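Local coordinates for protein acetyl-CoA acetyltransferase (Elizabethkingia anophelis NUHP1, PDB 6BN2) that probably catalyses, as a thiolase, the reversible condensation of two acetyl-CoA molecules into acetoacetyl-CoA with release of free coenzyme A, at residues Ala17-Met22 and Gly200-Glu205; Pro33-Gly38 and Gly121-Met126; Ser262-Met267 and Arg364-Leu369; Phe321-Ala326 and Ala343-Asn348. All coordinates share one frame; numbering follows the deposited sequence. Where two conformers were deposited one is given.

Interaction 1 (Ala17-Met22 and Gly200-Glu205); sequences AVRTPM and GKFKEE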
loop_
_atom_site.group_PDB
_atom_site.type_symbol
_atom_site.label_atom_id
_atom_site.label_comp_id
_atom_site.label_asym_id
_atom_site.label_seq_id
_atom_site.Cartn_x
_atom_site.Cartn_y
_atom_site.Cartn_z
ATOM N N ALA A 17 -2.553 20.237 7.711
ATOM C CA ALA A 17 -3.553 19.350 7.112
ATOM C C ALA A 17 -4.253 20.095 5.990
ATOM O O ALA A 17 -4.893 21.124 6.243
ATOM C CB ALA A 17 -4.569 18.889 8.169
ATOM N N VAL A 18 -4.125 19.606 4.750
ATOM C CA VAL A 18 -4.718 20.306 3.607
ATOM C C VAL A 18 -5.289 19.294 2.622
ATOM O O VAL A 18 -5.042 18.088 2.706
ATOM C CB VAL A 18 -3.714 21.219 2.868
ATOM C CG1 VAL A 18 -3.061 22.216 3.807
ATOM C CG2 VAL A 18 -2.635 20.347 2.159
ATOM N N ARG A 19 -6.060 19.812 1.662
ATOM C CA ARG A 19 -6.599 18.971 0.598
ATOM C C ARG A 19 -6.714 19.802 -0.667
ATOM O O ARG A 19 -6.892 21.015 -0.594
ATOM C CB ARG A 19 -7.984 18.423 0.959
ATOM C CG ARG A 19 -9.045 19.544 1.139
ATOM C CD ARG A 19 -10.356 18.870 1.418
ATOM N NE ARG A 19 -11.544 19.724 1.477
ATOM C CZ ARG A 19 -12.336 19.974 0.437
ATOM N NH1 ARG A 19 -12.004 19.544 -0.782
ATOM N NH2 ARG A 19 -13.452 20.668 0.619
ATOM N N THR A 20 -6.633 19.139 -1.829
ATOM C CA THR A 20 -7.052 19.796 -3.064
ATOM C C THR A 20 -8.576 19.941 -3.062
ATOM O O THR A 20 -9.276 19.241 -2.325
ATOM C CB THR A 20 -6.606 18.996 -4.304
ATOM O OG1 THR A 20 -7.376 17.788 -4.406
ATOM C CG2 THR A 20 -5.121 18.613 -4.233
ATOM N N PRO A 21 -9.127 20.826 -3.899
ATOM C CA PRO A 21 -10.550 20.693 -4.209
ATOM C C PRO A 21 -10.762 19.366 -4.926
ATOM O O PRO A 21 -9.829 18.772 -5.469
ATOM C CB PRO A 21 -10.847 21.893 -5.133
ATOM C CG PRO A 21 -9.556 22.705 -5.225
ATOM C CD PRO A 21 -8.453 21.750 -4.832
ATOM N N MET A 22 -11.999 18.895 -4.936
ATOM C CA MET A 22 -12.295 17.630 -5.587
ATOM C C MET A 22 -12.931 17.893 -6.939
ATOM O O MET A 22 -13.870 18.683 -7.048
ATOM C CB MET A 22 -13.182 16.758 -4.703
ATOM C CG MET A 22 -12.382 16.224 -3.536
ATOM S SD MET A 22 -13.349 15.261 -2.405
ATOM C CE MET A 22 -14.115 16.543 -1.415
ATOM N N GLY A 200 -16.917 30.467 3.958
ATOM C CA GLY A 200 -15.477 30.451 4.060
ATOM C C GLY A 200 -14.924 29.291 4.851
ATOM O O GLY A 200 -13.732 29.288 5.172
ATOM N N LYS A 201 -15.742 28.278 5.135
ATOM C CA LYS A 201 -15.316 27.204 6.020
ATOM C C LYS A 201 -14.406 26.184 5.357
ATOM O O LYS A 201 -13.879 25.320 6.065
ATOM C CB LYS A 201 -16.544 26.510 6.614
ATOM C CG LYS A 201 -17.214 27.378 7.677
ATOM C CD LYS A 201 -18.445 26.700 8.254
ATOM C CE LYS A 201 -18.938 27.432 9.491
ATOM N NZ LYS A 201 -20.116 26.757 10.102
ATOM N N PHE A 202 -14.186 26.265 4.034
ATOM C CA PHE A 202 -13.203 25.409 3.378
ATOM C C PHE A 202 -11.974 26.181 2.925
ATOM O O PHE A 202 -11.046 25.570 2.380
ATOM C CB PHE A 202 -13.813 24.675 2.175
ATOM C CG PHE A 202 -14.773 23.580 2.566
ATOM C CD1 PHE A 202 -14.328 22.482 3.286
ATOM C CD2 PHE A 202 -16.115 23.663 2.229
ATOM C CE1 PHE A 202 -15.219 21.458 3.674
ATOM C CE2 PHE A 202 -17.002 22.649 2.598
ATOM C CZ PHE A 202 -16.548 21.543 3.325
ATOM N N LYS A 203 -11.940 27.490 3.152
ATOM C CA LYS A 203 -10.834 28.310 2.672
ATOM C C LYS A 203 -9.515 27.905 3.318
ATOM O O LYS A 203 -8.466 27.910 2.662
ATOM C CB LYS A 203 -11.148 29.786 2.937
ATOM C CG LYS A 203 -10.166 30.745 2.295
ATOM C CD LYS A 203 -10.313 30.789 0.778
ATOM C CE LYS A 203 -9.427 31.899 0.208
ATOM N NZ LYS A 203 -9.529 32.005 -1.265
ATOM N N GLU A 204 -9.543 27.551 4.601
ATOM C CA GLU A 204 -8.304 27.226 5.303
ATOM C C GLU A 204 -7.687 25.938 4.778
ATOM O O GLU A 204 -6.471 25.869 4.570
ATOM C CB GLU A 204 -8.569 27.096 6.801
ATOM C CG GLU A 204 -7.334 26.797 7.626
ATOM C CD GLU A 204 -6.210 27.799 7.383
ATOM O OE1 GLU A 204 -6.489 29.030 7.355
ATOM O OE2 GLU A 204 -5.046 27.350 7.220
ATOM N N GLU A 205 -8.504 24.923 4.549
ATOM C CA GLU A 205 -7.952 23.596 4.283
ATOM C C GLU A 205 -7.670 23.330 2.808
ATOM O O GLU A 205 -6.900 22.408 2.506
ATOM C CB GLU A 205 -8.895 22.512 4.818
ATOM C CG GLU A 205 -10.175 22.294 4.004
ATOM C CD GLU A 205 -11.234 21.481 4.773
ATOM O OE1 GLU A 205 -11.718 20.463 4.234
ATOM O OE2 GLU A 205 -11.602 21.873 5.918
#
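Val18 and Glu205 bring their backbones to a CA-CA distance of 4.7 Å, where the strand residues Ala17-Arg19 receive the loop Gly200-Glu205 through a hydrogen bond from Arg19 N to Glu205 O (2.9 Å). The same carbonyl oxygen lies 3.2 Å from Val18 CA, a CA-H...O contact beside the conventional bond. Arg19 then reaches along the loop with an extended chain. Its NE donates to Glu205 OE1 at 2.9 Å in a salt bridge that lies in the guanidinium plane but uses the anti lone pair of the carboxylate, whose plane is turned 79° from that of the guanidinium. A single N-H thus makes the link, and OE1 also takes a hydrogen bond from Thr368. In the thiolase fold this loop follows helix 179-198 and covers strand 12-24 of the N-terminal half's sheet next to helix 358-375. Phe202 offers a ring face to the Arg19 tip: NH2 stands 3.3 Å from CD1, displaced toward the rim, and the guanidinium comes edge first with the planes 80° apart. NH2 also pairs with Asp224 in a second salt bridge, while NH1 turns back to Thr20 O at 3.1 Å, tilted from the guanidinium plane.

Interaction 2 (Pro33-Gly38 and Gly121-Met126); sequences PATQLG and GGMENM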
loop_
_atom_site.group_PDB
_atom_site.type_symbol
_atom_site.label_atom_id
_atom_site.label_comp_id
_atom_site.label_asym_id
_atom_site.label_seq_id
_atom_site.Cartn_x
_atom_site.Cartn_y
_atom_site.Cartn_z
ATOM N N PRO A 33 -2.698 13.992 -13.155
ATOM C CA PRO A 33 -2.561 12.632 -12.595
ATOM C C PRO A 33 -2.649 12.607 -11.078
ATOM O O PRO A 33 -2.301 13.572 -10.398
ATOM C CB PRO A 33 -1.169 12.197 -13.062
ATOM C CG PRO A 33 -0.873 13.021 -14.266
ATOM C CD PRO A 33 -1.553 14.369 -13.994
ATOM N N ALA A 34 -3.102 11.463 -10.548
ATOM C CA ALA A 34 -3.208 11.301 -9.104
ATOM C C ALA A 34 -1.920 11.702 -8.389
ATOM O O ALA A 34 -1.961 12.350 -7.334
ATOM C CB ALA A 34 -3.548 9.840 -8.772
ATOM N N THR A 35 -0.764 11.293 -8.926
ATOM C CA THR A 35 0.499 11.591 -8.248
ATOM C C THR A 35 0.776 13.084 -8.205
ATOM O O THR A 35 1.385 13.567 -7.245
ATOM C CB THR A 35 1.666 10.856 -8.920
ATOM O OG1 THR A 35 1.698 11.170 -10.318
ATOM C CG2 THR A 35 1.536 9.321 -8.733
ATOM N N GLN A 36 0.340 13.824 -9.234
ATOM C CA GLN A 36 0.513 15.268 -9.205
ATOM C C GLN A 36 -0.473 15.915 -8.237
ATOM O O GLN A 36 -0.121 16.886 -7.562
ATOM C CB GLN A 36 0.381 15.835 -10.617
ATOM C CG GLN A 36 0.276 17.344 -10.705
ATOM C CD GLN A 36 1.487 18.119 -10.212
ATOM O OE1 GLN A 36 2.561 17.570 -9.993
ATOM N NE2 GLN A 36 1.313 19.434 -10.060
ATOM N N LEU A 37 -1.705 15.393 -8.144
ATOM C CA LEU A 37 -2.609 15.875 -7.103
ATOM C C LEU A 37 -2.015 15.613 -5.723
ATOM O O LEU A 37 -2.071 16.481 -4.843
ATOM C CB LEU A 37 -3.988 15.217 -7.235
ATOM C CG LEU A 37 -4.719 15.525 -8.543
ATOM C CD1 LEU A 37 -5.998 14.684 -8.645
ATOM C CD2 LEU A 37 -5.064 17.012 -8.635
ATOM N N GLY A 38 -1.397 14.439 -5.533
ATOM C CA GLY A 38 -0.714 14.183 -4.273
ATOM C C GLY A 38 0.410 15.174 -4.026
ATOM O O GLY A 38 0.591 15.652 -2.903
ATOM N N GLY A 121 -1.253 10.853 3.810
ATOM C CA GLY A 121 -2.398 11.380 3.084
ATOM C C GLY A 121 -2.889 10.380 2.063
ATOM O O GLY A 121 -2.759 9.168 2.259
ATOM N N GLY A 122 -3.461 10.878 0.973
ATOM C CA GLY A 122 -4.013 9.994 -0.036
ATOM C C GLY A 122 -4.291 10.762 -1.305
ATOM O O GLY A 122 -4.332 12.004 -1.317
ATOM N N MET A 123 -4.481 10.004 -2.381
ATOM C CA MET A 123 -4.609 10.605 -3.699
ATOM C C MET A 123 -5.355 9.637 -4.607
ATOM O O MET A 123 -5.203 8.418 -4.487
ATOM C CB MET A 123 -3.217 10.929 -4.282
ATOM C CG MET A 123 -2.320 9.685 -4.460
ATOM S SD MET A 123 -0.586 10.152 -4.680
ATOM C CE MET A 123 0.213 8.515 -4.661
ATOM N N GLU A 124 -6.123 10.191 -5.543
ATOM C CA GLU A 124 -6.814 9.343 -6.502
ATOM C C GLU A 124 -7.194 10.192 -7.701
ATOM O O GLU A 124 -7.681 11.315 -7.547
ATOM C CB GLU A 124 -8.076 8.704 -5.902
ATOM C CG GLU A 124 -8.417 7.355 -6.554
ATOM C CD GLU A 124 -7.527 6.229 -6.019
ATOM O OE1 GLU A 124 -7.606 5.932 -4.801
ATOM O OE2 GLU A 124 -6.736 5.674 -6.805
ATOM N N ASN A 125 -6.991 9.648 -8.893
ATOM C CA ASN A 125 -7.603 10.235 -10.079
ATOM C C ASN A 125 -8.425 9.126 -10.720
ATOM O O ASN A 125 -7.894 8.275 -11.441
ATOM C CB ASN A 125 -6.573 10.821 -11.034
ATOM C CG ASN A 125 -7.240 11.576 -12.154
ATOM O OD1 ASN A 125 -8.130 11.037 -12.794
ATOM N ND2 ASN A 125 -6.874 12.849 -12.346
ATOM N N MET A 126 -9.720 9.120 -10.416
ATOM C CA MET A 126 -10.574 8.063 -10.929
ATOM C C MET A 126 -10.807 8.231 -12.423
ATOM O O MET A 126 -10.975 7.229 -13.127
ATOM C CB MET A 126 -11.864 8.046 -10.118
ATOM C CG MET A 126 -11.528 7.766 -8.646
ATOM S SD MET A 126 -12.934 7.620 -7.518
ATOM C CE MET A 126 -13.618 6.016 -7.978
#
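The flat peptide group joining Glu124 to Asn125 carries the methyl of Ala34 over one face, CB lying 3.5 Å from Asn125 N and a little farther from Glu124 C. The amide of Asn125, also flat, is approached obliquely by a Leu37 methyl, with CD1 4.2 Å from ND2; CG anti to the backbone N (chi1 -173°) carries this amide to the carbonyl oxygens of Val32 and Leu29, to which ND2 is hydrogen-bonded. This is the helix-on-sheet packing of the layered thiolase fold: helix 34-48 lies against strand 117-125 of the N-terminal half's sheet, the local axes 6.8 Å apart and running at 145°, nearer antiparallel than parallel. Met123 and Asn125 point to this helix, whereas Glu124 points away from it, its side chain touching Leu358 of helix 358-375 and its carboxylate oxygens taking the backbone N-H groups of Val64 and Leu65. Asn125 CB rests against the first turn, 3.6 Å from Ala34 N. Met123 fills the next step with an extended chain that slides alongside the helix, its CB 3.6 Å from Ala34 O. Helix 73-80 touches the same methionine. Gly38, one turn beyond Ala34, brings its bare backbone close, so that its CA lies 4.1 Å from Met123 SD.

Interaction 3 (Ser262-Met267 and Arg364-Leu369); sequences SALVLM and RIIVTL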
loop_
_atom_site.group_PDB
_atom_site.type_symbol
_atom_site.label_atom_id
_atom_site.label_comp_id
_atom_site.label_asym_id
_atom_site.label_seq_id
_atom_site.Cartn_x
_atom_site.Cartn_y
_atom_site.Cartn_z
ATOM N N SER A 262 -5.082 14.671 -0.567
ATOM C CA SER A 262 -5.047 15.312 0.746
ATOM C C SER A 262 -3.755 14.900 1.446
ATOM O O SER A 262 -3.147 13.868 1.122
ATOM C CB SER A 262 -6.269 14.926 1.587
ATOM O OG SER A 262 -6.470 13.513 1.545
ATOM N N ALA A 263 -3.319 15.723 2.397
ATOM C CA ALA A 263 -2.053 15.417 3.047
ATOM C C ALA A 263 -1.979 16.093 4.404
ATOM O O ALA A 263 -2.440 17.230 4.571
ATOM C CB ALA A 263 -0.868 15.861 2.180
ATOM N N LEU A 264 -1.360 15.387 5.345
ATOM C CA LEU A 264 -1.152 15.869 6.702
ATOM C C LEU A 264 0.309 15.693 7.072
ATOM O O LEU A 264 0.988 14.774 6.605
ATOM C CB LEU A 264 -2.033 15.118 7.717
ATOM C CG LEU A 264 -3.561 15.184 7.562
ATOM C CD1 LEU A 264 -4.085 14.288 6.444
ATOM C CD2 LEU A 264 -4.193 14.757 8.898
ATOM N N VAL A 265 0.803 16.578 7.921
ATOM C CA VAL A 265 2.124 16.403 8.509
ATOM C C VAL A 265 1.935 16.069 9.979
ATOM O O VAL A 265 1.245 16.801 10.698
ATOM C CB VAL A 265 3.007 17.650 8.345
ATOM C CG1 VAL A 265 4.340 17.403 9.057
ATOM C CG2 VAL A 265 3.252 17.975 6.849
ATOM N N LEU A 266 2.527 14.953 10.408
ATOM C CA LEU A 266 2.509 14.477 11.785
ATOM C C LEU A 266 3.873 14.686 12.427
ATOM O O LEU A 266 4.905 14.507 11.770
ATOM C CB LEU A 266 2.165 12.988 11.824
ATOM C CG LEU A 266 0.726 12.533 12.051
ATOM C CD1 LEU A 266 -0.245 13.293 11.215
ATOM C CD2 LEU A 266 0.633 11.033 11.781
ATOM N N MET A 267 3.887 15.010 13.719
ATOM C CA MET A 267 5.148 15.212 14.416
ATOM C C MET A 267 5.046 14.732 15.851
ATOM O O MET A 267 3.974 14.758 16.461
ATOM C CB MET A 267 5.572 16.687 14.467
ATOM C CG MET A 267 6.172 17.200 13.192
ATOM S SD MET A 267 6.704 18.896 13.342
ATOM C CE MET A 267 7.127 19.196 11.615
ATOM N N ARG A 364 -8.921 12.940 3.817
ATOM C CA ARG A 364 -9.650 14.184 3.582
ATOM C C ARG A 364 -10.620 14.479 4.727
ATOM O O ARG A 364 -10.714 15.625 5.195
ATOM C CB ARG A 364 -10.373 14.084 2.233
ATOM C CG ARG A 364 -10.837 15.426 1.644
ATOM C CD ARG A 364 -12.093 15.963 2.348
ATOM N NE ARG A 364 -13.259 15.099 2.133
ATOM C CZ ARG A 364 -14.424 15.248 2.766
ATOM N NH1 ARG A 364 -14.570 16.193 3.692
ATOM N NH2 ARG A 364 -15.439 14.442 2.491
ATOM N N ILE A 365 -11.344 13.460 5.210
ATOM C CA ILE A 365 -12.308 13.733 6.277
ATOM C C ILE A 365 -11.616 14.104 7.592
ATOM O O ILE A 365 -12.213 14.805 8.413
ATOM C CB ILE A 365 -13.293 12.560 6.477
ATOM C CG1 ILE A 365 -12.596 11.273 6.925
ATOM C CG2 ILE A 365 -14.129 12.348 5.193
ATOM C CD1 ILE A 365 -13.612 10.136 7.251
ATOM N N ILE A 366 -10.357 13.696 7.792
ATOM C CA ILE A 366 -9.598 14.177 8.950
ATOM C C ILE A 366 -9.266 15.658 8.798
ATOM O O ILE A 366 -9.381 16.439 9.757
ATOM C CB ILE A 366 -8.316 13.347 9.132
ATOM C CG1 ILE A 366 -8.650 11.859 9.237
ATOM C CG2 ILE A 366 -7.588 13.802 10.388
ATOM C CD1 ILE A 366 -7.378 10.979 9.281
ATOM N N VAL A 367 -8.820 16.059 7.604
ATOM C CA VAL A 367 -8.556 17.472 7.318
ATOM C C VAL A 367 -9.800 18.301 7.617
ATOM O O VAL A 367 -9.745 19.321 8.322
ATOM C CB VAL A 367 -8.111 17.644 5.853
ATOM C CG1 VAL A 367 -7.897 19.137 5.519
ATOM C CG2 VAL A 367 -6.823 16.847 5.574
ATOM N N THR A 368 -10.949 17.848 7.111
ATOM C CA THR A 368 -12.187 18.586 7.333
ATOM C C THR A 368 -12.570 18.599 8.809
ATOM O O THR A 368 -12.967 19.645 9.334
ATOM C CB THR A 368 -13.300 17.982 6.479
ATOM O OG1 THR A 368 -12.940 18.128 5.101
ATOM C CG2 THR A 368 -14.639 18.682 6.731
ATOM N N LEU A 369 -12.447 17.452 9.487
ATOM C CA LEU A 369 -12.781 17.372 10.914
ATOM C C LEU A 369 -11.962 18.359 11.741
ATOM O O LEU A 369 -12.499 19.015 12.639
ATOM C CB LEU A 369 -12.556 15.943 11.414
ATOM C CG LEU A 369 -12.825 15.742 12.907
ATOM C CD1 LEU A 369 -14.307 15.964 13.216
ATOM C CD2 LEU A 369 -12.421 14.329 13.314
#
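Leu264, Ser262 and Val367 contribute most of the buried surface where strand 258-268 meets helix 358-375, one of the buried helices of the layered thiolase fold, enclosed between the sheets of its two halves. The local axes pass 8.2 Å apart at 63°, so the helix runs across the strand and only a short piece of each takes part. Leu264 does most of the apolar work. Its CG stands anti to the carbonyl carbon (chi1 -60°), and the two methyls fork over the helix surface: CD1 meets Val367 CG2 at 3.8 Å, and CD2 meets Ile366 CG2 at the same separation of 3.8 Å, the latter side chains crossing at about a right angle. Helix 98-111 touches Leu264 as well, through Val103. Ser262, two residues back on the same face of the strand, takes the polar end of the contact. Its OG comes within 3.4 Å of Arg364 N, at an angle too poor for a bond, and is hydrogen-bonded instead to the hydroxyls of Ser360, one turn earlier, and Ser363, just before Arg364. Arg364 bends away from the strand; NH1 donates to Thr368 OG1 at 2.9 Å, nearly within the guanidinium plane, while Ile365 CG2 lies over one guanidinium face.

Interaction 4 (Phe321-Ala326 and Ala343-Asn348); sequences FEFNEA and AKVNVN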
loop_
_atom_site.group_PDB
_atom_site.type_symbol
_atom_site.label_atom_id
_atom_site.label_comp_id
_atom_site.label_asym_id
_atom_site.label_seq_id
_atom_site.Cartn_x
_atom_site.Cartn_y
_atom_site.Cartn_z
ATOM N N PHE A 321 -18.375 14.657 14.399
ATOM C CA PHE A 321 -18.025 13.424 13.700
ATOM C C PHE A 321 -17.908 13.696 12.210
ATOM O O PHE A 321 -18.674 14.492 11.656
ATOM C CB PHE A 321 -19.093 12.335 13.870
ATOM C CG PHE A 321 -19.371 11.959 15.294
ATOM C CD1 PHE A 321 -20.256 12.711 16.061
ATOM C CD2 PHE A 321 -18.781 10.830 15.856
ATOM C CE1 PHE A 321 -20.542 12.356 17.379
ATOM C CE2 PHE A 321 -19.056 10.465 17.180
ATOM C CZ PHE A 321 -19.937 11.227 17.937
ATOM N N GLU A 322 -16.992 12.976 11.554
ATOM C CA GLU A 322 -16.954 12.911 10.092
ATOM C C GLU A 322 -17.041 11.443 9.721
ATOM O O GLU A 322 -16.099 10.689 9.978
ATOM C CB GLU A 322 -15.677 13.529 9.522
ATOM C CG GLU A 322 -15.649 15.035 9.559
ATOM C CD GLU A 322 -16.483 15.653 8.453
ATOM O OE1 GLU A 322 -17.131 16.685 8.726
ATOM O OE2 GLU A 322 -16.483 15.126 7.320
ATOM N N PHE A 323 -18.171 11.031 9.157
ATOM C CA PHE A 323 -18.363 9.684 8.623
ATOM C C PHE A 323 -18.449 9.791 7.109
ATOM O O PHE A 323 -19.340 10.477 6.595
ATOM C CB PHE A 323 -19.651 9.050 9.152
ATOM C CG PHE A 323 -19.539 8.456 10.513
ATOM C CD1 PHE A 323 -19.091 7.154 10.675
ATOM C CD2 PHE A 323 -19.953 9.163 11.627
ATOM C CE1 PHE A 323 -19.012 6.579 11.940
ATOM C CE2 PHE A 323 -19.872 8.601 12.886
ATOM C CZ PHE A 323 -19.401 7.312 13.046
ATOM N N ASN A 324 -17.559 9.101 6.390
ATOM C CA ASN A 324 -17.572 9.288 4.948
ATOM C C ASN A 324 -18.883 8.799 4.346
ATOM O O ASN A 324 -19.392 7.733 4.703
ATOM C CB ASN A 324 -16.409 8.582 4.269
ATOM C CG ASN A 324 -16.205 9.090 2.843
ATOM O OD1 ASN A 324 -16.022 10.295 2.621
ATOM N ND2 ASN A 324 -16.256 8.184 1.877
ATOM N N GLU A 325 -19.435 9.604 3.434
ATOM C CA GLU A 325 -20.751 9.344 2.848
ATOM C C GLU A 325 -20.610 8.590 1.528
ATOM O O GLU A 325 -20.926 9.103 0.464
ATOM C CB GLU A 325 -21.495 10.664 2.611
ATOM C CG GLU A 325 -21.576 11.575 3.790
ATOM C CD GLU A 325 -22.317 12.869 3.482
ATOM O OE1 GLU A 325 -22.506 13.198 2.290
ATOM O OE2 GLU A 325 -22.695 13.582 4.439
ATOM N N ALA A 326 -20.133 7.343 1.600
ATOM C CA ALA A 326 -20.040 6.566 0.366
ATOM C C ALA A 326 -21.401 6.484 -0.317
ATOM O O ALA A 326 -21.500 6.549 -1.549
ATOM C CB ALA A 326 -19.483 5.171 0.659
ATOM N N ALA A 343 -27.025 16.591 13.603
ATOM C CA ALA A 343 -26.507 17.952 13.636
ATOM C C ALA A 343 -25.037 18.022 14.017
ATOM O O ALA A 343 -24.443 19.104 13.913
ATOM C CB ALA A 343 -27.309 18.802 14.619
ATOM N N LYS A 344 -24.450 16.910 14.463
ATOM C CA LYS A 344 -23.046 16.836 14.843
ATOM C C LYS A 344 -22.206 16.033 13.859
ATOM O O LYS A 344 -20.994 15.891 14.076
ATOM C CB LYS A 344 -22.917 16.224 16.244
ATOM C CG LYS A 344 -23.601 17.063 17.330
ATOM C CD LYS A 344 -23.732 16.300 18.647
ATOM C CE LYS A 344 -22.415 15.682 19.092
ATOM N NZ LYS A 344 -22.429 15.343 20.549
ATOM N N VAL A 345 -22.801 15.533 12.774
ATOM C CA VAL A 345 -22.130 14.643 11.832
ATOM C C VAL A 345 -22.071 15.325 10.468
ATOM O O VAL A 345 -23.106 15.754 9.942
ATOM C CB VAL A 345 -22.847 13.277 11.720
ATOM C CG1 VAL A 345 -22.065 12.344 10.802
ATOM C CG2 VAL A 345 -23.053 12.638 13.106
ATOM N N ASN A 346 -20.859 15.396 9.892
ATOM C CA ASN A 346 -20.619 15.952 8.551
ATOM C C ASN A 346 -21.245 17.333 8.409
ATOM O O ASN A 346 -22.028 17.593 7.488
ATOM C CB ASN A 346 -21.144 15.016 7.451
ATOM C CG ASN A 346 -20.473 13.662 7.467
ATOM O OD1 ASN A 346 -19.520 13.443 8.203
ATOM N ND2 ASN A 346 -20.973 12.742 6.642
ATOM N N VAL A 347 -20.916 18.225 9.352
ATOM C CA VAL A 347 -21.656 19.486 9.464
ATOM C C VAL A 347 -21.357 20.461 8.329
ATOM O O VAL A 347 -22.165 21.378 8.091
ATOM C CB VAL A 347 -21.411 20.146 10.835
ATOM C CG1 VAL A 347 -21.834 19.190 11.969
ATOM C CG2 VAL A 347 -19.990 20.600 10.995
ATOM N N ASN A 348 -20.241 20.281 7.614
ATOM C CA ASN A 348 -19.910 21.108 6.459
ATOM C C ASN A 348 -20.227 20.404 5.142
ATOM O O ASN A 348 -19.761 20.839 4.084
ATOM C CB ASN A 348 -18.432 21.515 6.486
ATOM C CG ASN A 348 -18.109 22.493 7.605
ATOM O OD1 ASN A 348 -19.007 22.999 8.286
ATOM N ND2 ASN A 348 -16.814 22.773 7.792
HETATM O O HOH W 1 -18.575 17.328 10.960
HETATM O O HOH W 2 -18.366 18.248 7.081
HETATM O O HOH W 3 -17.376 12.752 6.261
HETATM O O HOH W 4 -23.542 16.344 5.286
#
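With CG anti to its carbonyl carbon (chi1 -61°), Asn346 swings its amide across to the backbone of Phe323, and the extended chain of Glu325 (chi2 180°) comes to meet it tip to tip. The amide is used at both ends. OD1 accepts from Phe323 N at 2.9 Å, in its carbonyl plane on a lone pair; ND2 gives one hydrogen to Phe323 O at 2.8 Å and the other to Glu325 OE2 at 2.9 Å, met on the anti side of the carboxylate. Asn346 thus mimics a strand partner for Phe323, holding the end of the edge strand after the true backbone pairing has stopped. That pairing is a single bridge, from Phe321 N to Lys344 O (2.9 Å) and from Asn346 N back to Phe321 O (3.0 Å). Val345 wedges beside both aromatics, CG1 reaching the Phe323 ring edge at 3.9 Å from CD2. Buried Glu322 is joined to the loop by waters: OE1 receives two, which in turn accept from Val347 N and Asn348 N. Glu325 OE1 is taken by Ser189 and Val352 N. Asn324, Glu325 and Ala326 open the Asn-Glu-Ala-Phe motif characteristic of thiolase active sites, and Asn324 touches His356, the predicted proton acceptor.

How the interactions relate
All four contacts are largely buried and reach the sheets of the two thiolase halves, which run on into one another through strands 12-24 and 281-290, but their chemistry differs with position. Interactions 2 and 3 set helices on neighbouring strands, joined by Gly122 O and Ser262 N, and rely mainly on apolar packing; interactions 1 and 4 tie loops to strands with charged or amide groups. Helix 358-375 is shared by interactions 1, 3 and 4: Arg19 CD packs 3.5 Å from Arg364 CG, while Ile365 and Leu369 pack on Glu322 of interaction 4. Strands 12-24 and 258-268 pair between interactions 1 and 3. Interactions 2 and 4 lie on opposite sides of the chain's centre, their centres about 23 Å apart.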